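Alkaline serine protease (Pseudoalteromonas sp., PDB 1Y9Z) probably hydrolyses peptide bonds as a cold-adapted, subtilisin-like serine endopeptidase that carries an inserted beta-barrel domain. Local coordinates at residues Cys269-Gly283 with Ala297-Asn311. Sequence-based numbering, arbitrary orientation.
Sequences CGNMANKICLVERVG and ACKTAGAKGIIVYSN
In a beta-alpha-beta unit of the inserted beta-barrel domain, strands 275-280 and 305-309 run parallel, joined through helix 291-300, and the disulfide C277-C298 ties the first strand to that helix. C277 points off the sheet toward the helix, and with SG anti to the backbone N (chi1 -171°), beside the carbonyl carbon, it bonds C298 SG at 2.0 Å. V279 CG1 packs on C298 SG, while C277 CB presses on A303 CB at 3.4 Å, tighter than normal carbon contact. Between the strands C277 and V279 each give both N-H and C=O to the partner: C277 N bonds G305 O, I307 N bonds C277 O, and the same pattern links V279 with I307 and Y309. A Schellman motif at G302, with positive phi, follows the helix, and there M272 N reaches A301 O at 2.9 Å. On the other side of the sheet I307 packs between I276 and L278, its CD1 3.8 Å from I276 CG2 and its CG2 against L278 CD1. E280 CA lies over one face of the Y309 ring, 3.7 Å from the centroid, in a CH-pi contact; the Y309 OH hydrogen-bonds E259. Farther along, V308 CG1 lies over one face of the R281 guanidinium, which is salt-bridged to E291, and two waters meet its edge at NH1. Finally, N311 ND2 donates to R281 O at 3.0 Å, almost straight (167°), with that oxygen in the plane of the amide.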
loop_
_atom_site.group_PDB
_atom_site.type_symbol
_atom_site.label_atom_id
_atom_site.label_comp_id
_atom_site.label_asym_id
_atom_site.label_seq_id
_atom_site.Cartn_x
_atom_site.Cartn_y
_atom_site.Cartn_z
ATOM N N CYS A 269 14.968 -8.717 28.978
ATOM C CA CYS A 269 13.714 -9.454 28.871
ATOM C C CYS A 269 13.319 -10.172 30.155
ATOM O O CYS A 269 12.153 -10.158 30.552
ATOM C CB CYS A 269 13.803 -10.486 27.745
ATOM S SG CYS A 269 13.948 -9.846 26.043
ATOM N N GLY A 270 14.292 -10.804 30.803
ATOM C CA GLY A 270 13.999 -11.540 32.018
ATOM C C GLY A 270 13.364 -12.859 31.622
ATOM O O GLY A 270 13.798 -13.489 30.659
ATOM N N ASN A 271 12.336 -13.279 32.352
ATOM C CA ASN A 271 11.655 -14.530 32.036
ATOM C C ASN A 271 10.320 -14.251 31.356
ATOM O O ASN A 271 9.359 -13.828 32.001
ATOM C CB ASN A 271 11.428 -15.354 33.305
ATOM C CG ASN A 271 10.712 -16.660 33.027
ATOM O OD1 ASN A 271 11.122 -17.432 32.158
ATOM N ND2 ASN A 271 9.640 -16.917 33.766
ATOM N N MET A 272 10.271 -14.491 30.049
ATOM C CA MET A 272 9.061 -14.260 29.265
ATOM C C MET A 272 8.180 -15.497 29.139
ATOM O O MET A 272 7.234 -15.510 28.351
ATOM C CB MET A 272 9.428 -13.757 27.866
ATOM C CG MET A 272 9.875 -12.306 27.814
ATOM S SD MET A 272 8.569 -11.161 28.297
ATOM C CE MET A 272 9.516 -9.666 28.563
ATOM N N ALA A 273 8.487 -16.534 29.909
ATOM C CA ALA A 273 7.700 -17.760 29.862
ATOM C C ALA A 273 6.233 -17.449 30.145
ATOM O O ALA A 273 5.916 -16.710 31.077
ATOM C CB ALA A 273 8.232 -18.763 30.879
ATOM N N ASN A 274 5.344 -18.011 29.331
ATOM C CA ASN A 274 3.905 -17.810 29.485
ATOM C C ASN A 274 3.487 -16.344 29.403
ATOM O O ASN A 274 2.440 -15.961 29.925
ATOM C CB ASN A 274 3.432 -18.398 30.817
ATOM C CG ASN A 274 3.558 -19.909 30.863
ATOM O OD1 ASN A 274 2.928 -20.619 30.078
ATOM N ND2 ASN A 274 4.374 -20.407 31.784
ATOM N N LYS A 275 4.297 -15.530 28.736
ATOM C CA LYS A 275 3.998 -14.108 28.608
ATOM C C LYS A 275 3.981 -13.639 27.157
ATOM O O LYS A 275 4.558 -14.279 26.277
ATOM C CB LYS A 275 5.049 -13.287 29.362
ATOM C CG LYS A 275 5.145 -13.554 30.856
ATOM C CD LYS A 275 4.064 -12.820 31.630
ATOM C CE LYS A 275 4.315 -12.911 33.131
ATOM N NZ LYS A 275 3.339 -12.109 33.921
ATOM N N ILE A 276 3.296 -12.524 26.919
ATOM C CA ILE A 276 3.261 -11.912 25.595
ATOM C C ILE A 276 4.345 -10.857 25.748
ATOM O O ILE A 276 4.255 -9.979 26.608
ATOM C CB ILE A 276 1.906 -11.239 25.293
ATOM C CG1 ILE A 276 0.810 -12.303 25.176
ATOM C CG2 ILE A 276 2.003 -10.430 24.004
ATOM C CD1 ILE A 276 1.078 -13.358 24.114
ATOM N N CYS A 277 5.372 -10.957 24.918
ATOM C CA CYS A 277 6.518 -10.068 24.992
ATOM C C CYS A 277 6.466 -8.843 24.091
ATOM O O CYS A 277 6.469 -8.953 22.865
ATOM C CB CYS A 277 7.761 -10.894 24.691
ATOM S SG CYS A 277 9.399 -10.143 24.931
ATOM N N LEU A 278 6.415 -7.676 24.725
ATOM C CA LEU A 278 6.395 -6.397 24.024
ATOM C C LEU A 278 7.842 -5.928 23.954
ATOM O O LEU A 278 8.560 -5.964 24.954
ATOM C CB LEU A 278 5.560 -5.378 24.803
ATOM C CG LEU A 278 5.433 -3.965 24.225
ATOM C CD1 LEU A 278 4.625 -4.005 22.934
ATOM C CD2 LEU A 278 4.756 -3.061 25.242
ATOM N N VAL A 279 8.282 -5.496 22.777
ATOM C CA VAL A 279 9.657 -5.039 22.629
ATOM C C VAL A 279 9.810 -3.968 21.558
ATOM O O VAL A 279 9.202 -4.042 20.488
ATOM C CB VAL A 279 10.601 -6.219 22.295
ATOM C CG1 VAL A 279 10.192 -6.865 20.979
ATOM C CG2 VAL A 279 12.042 -5.732 22.233
ATOM N N GLU A 280 10.621 -2.962 21.863
ATOM C CA GLU A 280 10.871 -1.884 20.924
ATOM C C GLU A 280 11.821 -2.404 19.857
ATOM O O GLU A 280 12.760 -3.144 20.154
ATOM C CB GLU A 280 11.500 -0.687 21.640
ATOM C CG GLU A 280 11.771 0.505 20.735
ATOM C CD GLU A 280 12.492 1.626 21.456
ATOM O OE1 GLU A 280 13.623 1.392 21.926
ATOM O OE2 GLU A 280 11.928 2.736 21.555
ATOM N N ARG A 281 11.567 -2.026 18.611
ATOM C CA ARG A 281 12.411 -2.450 17.504
ATOM C C ARG A 281 13.794 -1.809 17.604
ATOM O O ARG A 281 13.914 -0.604 17.824
ATOM C CB ARG A 281 11.758 -2.064 16.172
ATOM C CG ARG A 281 12.632 -2.309 14.951
ATOM C CD ARG A 281 11.903 -1.957 13.661
ATOM N NE ARG A 281 10.761 -2.840 13.433
ATOM C CZ ARG A 281 9.495 -2.440 13.372
ATOM N NH1 ARG A 281 9.180 -1.159 13.516
ATOM N NH2 ARG A 281 8.534 -3.333 13.177
ATOM N N VAL A 282 14.834 -2.626 17.461
ATOM C CA VAL A 282 16.207 -2.134 17.505
ATOM C C VAL A 282 16.723 -2.145 16.074
ATOM O O VAL A 282 16.879 -3.206 15.469
ATOM C CB VAL A 282 17.112 -3.030 18.377
ATOM C CG1 VAL A 282 18.553 -2.536 18.309
ATOM C CG2 VAL A 282 16.622 -3.017 19.814
ATOM N N GLY A 283 16.983 -0.958 15.536
ATOM C CA GLY A 283 17.455 -0.855 14.169
ATOM C C GLY A 283 16.270 -0.737 13.231
ATOM O O GLY A 283 15.123 -0.710 13.677
ATOM N N ALA A 297 15.103 -11.733 20.825
ATOM C CA ALA A 297 15.374 -11.433 22.228
ATOM C C ALA A 297 14.185 -11.922 23.047
ATOM O O ALA A 297 14.342 -12.537 24.102
ATOM C CB ALA A 297 15.564 -9.936 22.418
ATOM N N CYS A 298 12.990 -11.645 22.538
ATOM C CA CYS A 298 11.758 -12.053 23.191
ATOM C C CYS A 298 11.619 -13.574 23.191
ATOM O O CYS A 298 11.335 -14.180 24.224
ATOM C CB CYS A 298 10.561 -11.440 22.469
ATOM S SG CYS A 298 10.008 -9.795 23.029
ATOM N N LYS A 299 11.819 -14.181 22.025
ATOM C CA LYS A 299 11.711 -15.629 21.872
ATOM C C LYS A 299 12.663 -16.377 22.800
ATOM O O LYS A 299 12.268 -17.329 23.477
ATOM C CB LYS A 299 11.997 -16.029 20.422
ATOM C CG LYS A 299 11.909 -17.526 20.156
ATOM C CD LYS A 299 10.502 -18.052 20.404
ATOM C CE LYS A 299 10.433 -19.562 20.227
ATOM N NZ LYS A 299 11.266 -20.278 21.234
ATOM N N THR A 300 13.920 -15.948 22.821
ATOM C CA THR A 300 14.928 -16.579 23.662
ATOM C C THR A 300 14.504 -16.547 25.127
ATOM O O THR A 300 14.772 -17.485 25.880
ATOM C CB THR A 300 16.289 -15.869 23.515
ATOM O OG1 THR A 300 16.700 -15.906 22.142
ATOM C CG2 THR A 300 17.346 -16.554 24.370
ATOM N N ALA A 301 13.838 -15.468 25.523
ATOM C CA ALA A 301 13.376 -15.313 26.897
ATOM C C ALA A 301 12.213 -16.254 27.204
ATOM O O ALA A 301 11.779 -16.357 28.351
ATOM C CB ALA A 301 12.962 -13.869 27.149
ATOM N N GLY A 302 11.709 -16.929 26.172
ATOM C CA GLY A 302 10.612 -17.866 26.354
ATOM C C GLY A 302 9.218 -17.331 26.071
ATOM O O GLY A 302 8.225 -17.941 26.472
ATOM N N ALA A 303 9.131 -16.206 25.370
ATOM C CA ALA A 303 7.842 -15.597 25.050
ATOM C C ALA A 303 6.915 -16.509 24.248
ATOM O O ALA A 303 7.365 -17.271 23.392
ATOM C CB ALA A 303 8.064 -14.291 24.289
ATOM N N LYS A 304 5.619 -16.421 24.535
ATOM C CA LYS A 304 4.610 -17.216 23.835
ATOM C C LYS A 304 4.136 -16.463 22.598
ATOM O O LYS A 304 3.775 -17.066 21.587
ATOM C CB LYS A 304 3.408 -17.486 24.745
ATOM C CG LYS A 304 3.684 -18.440 25.893
ATOM C CD LYS A 304 2.441 -18.637 26.752
ATOM C CE LYS A 304 1.292 -19.241 25.965
ATOM N NZ LYS A 304 0.090 -19.429 26.827
ATOM N N GLY A 305 4.132 -15.137 22.705
ATOM C CA GLY A 305 3.718 -14.277 21.610
ATOM C C GLY A 305 4.622 -13.062 21.631
ATOM O O GLY A 305 5.151 -12.713 22.686
ATOM N N ILE A 306 4.799 -12.408 20.488
ATOM C CA ILE A 306 5.685 -11.251 20.429
ATOM C C ILE A 306 5.084 -10.048 19.712
ATOM O O ILE A 306 4.462 -10.183 18.659
ATOM C CB ILE A 306 7.013 -11.624 19.735
ATOM C CG1 ILE A 306 7.635 -12.840 20.426
ATOM C CG2 ILE A 306 7.978 -10.446 19.783
ATOM C CD1 ILE A 306 8.810 -13.439 19.683
ATOM N N ILE A 307 5.284 -8.870 20.296
ATOM C CA ILE A 307 4.795 -7.621 19.726
ATOM C C ILE A 307 5.946 -6.629 19.639
ATOM O O ILE A 307 6.436 -6.148 20.659
ATOM C CB ILE A 307 3.696 -6.984 20.592
ATOM C CG1 ILE A 307 2.516 -7.947 20.741
ATOM C CG2 ILE A 307 3.234 -5.680 19.955
ATOM C CD1 ILE A 307 1.465 -7.468 21.724
ATOM N N VAL A 308 6.375 -6.332 18.418
ATOM C CA VAL A 308 7.465 -5.390 18.194
ATOM C C VAL A 308 6.881 -4.037 17.811
ATOM O O VAL A 308 6.054 -3.954 16.903
ATOM C CB VAL A 308 8.382 -5.863 17.047
ATOM C CG1 VAL A 308 9.470 -4.831 16.788
ATOM C CG2 VAL A 308 8.994 -7.211 17.389
ATOM N N TYR A 309 7.292 -2.978 18.505
ATOM C CA TYR A 309 6.796 -1.652 18.169
ATOM C C TYR A 309 7.914 -0.759 17.648
ATOM O O TYR A 309 9.079 -0.912 18.017
ATOM C CB TYR A 309 6.073 -0.991 19.357
ATOM C CG TYR A 309 6.906 -0.673 20.580
ATOM C CD1 TYR A 309 7.212 -1.655 21.523
ATOM C CD2 TYR A 309 7.333 0.633 20.829
ATOM C CE1 TYR A 309 7.917 -1.343 22.689
ATOM C CE2 TYR A 309 8.038 0.955 21.989
ATOM C CZ TYR A 309 8.324 -0.037 22.914
ATOM O OH TYR A 309 9.002 0.280 24.072
ATOM N N SER A 310 7.544 0.164 16.770
ATOM C CA SER A 310 8.495 1.077 16.147
ATOM C C SER A 310 9.315 1.932 17.101
ATOM O O SER A 310 8.838 2.348 18.158
ATOM C CB SER A 310 7.759 1.996 15.169
ATOM O OG SER A 310 7.091 1.243 14.172
ATOM N N ASN A 311 10.557 2.193 16.707
ATOM C CA ASN A 311 11.453 3.032 17.489
ATOM C C ASN A 311 11.271 4.470 17.007
ATOM O O ASN A 311 10.536 4.721 16.052
ATOM C CB ASN A 311 12.907 2.586 17.303
ATOM C CG ASN A 311 13.284 2.409 15.846
ATOM O OD1 ASN A 311 13.115 3.316 15.030
ATOM N ND2 ASN A 311 13.805 1.234 15.512
HETATM O O HOH W 1 6.095 -1.101 13.093
HETATM O O HOH W 2 10.807 1.369 13.578
#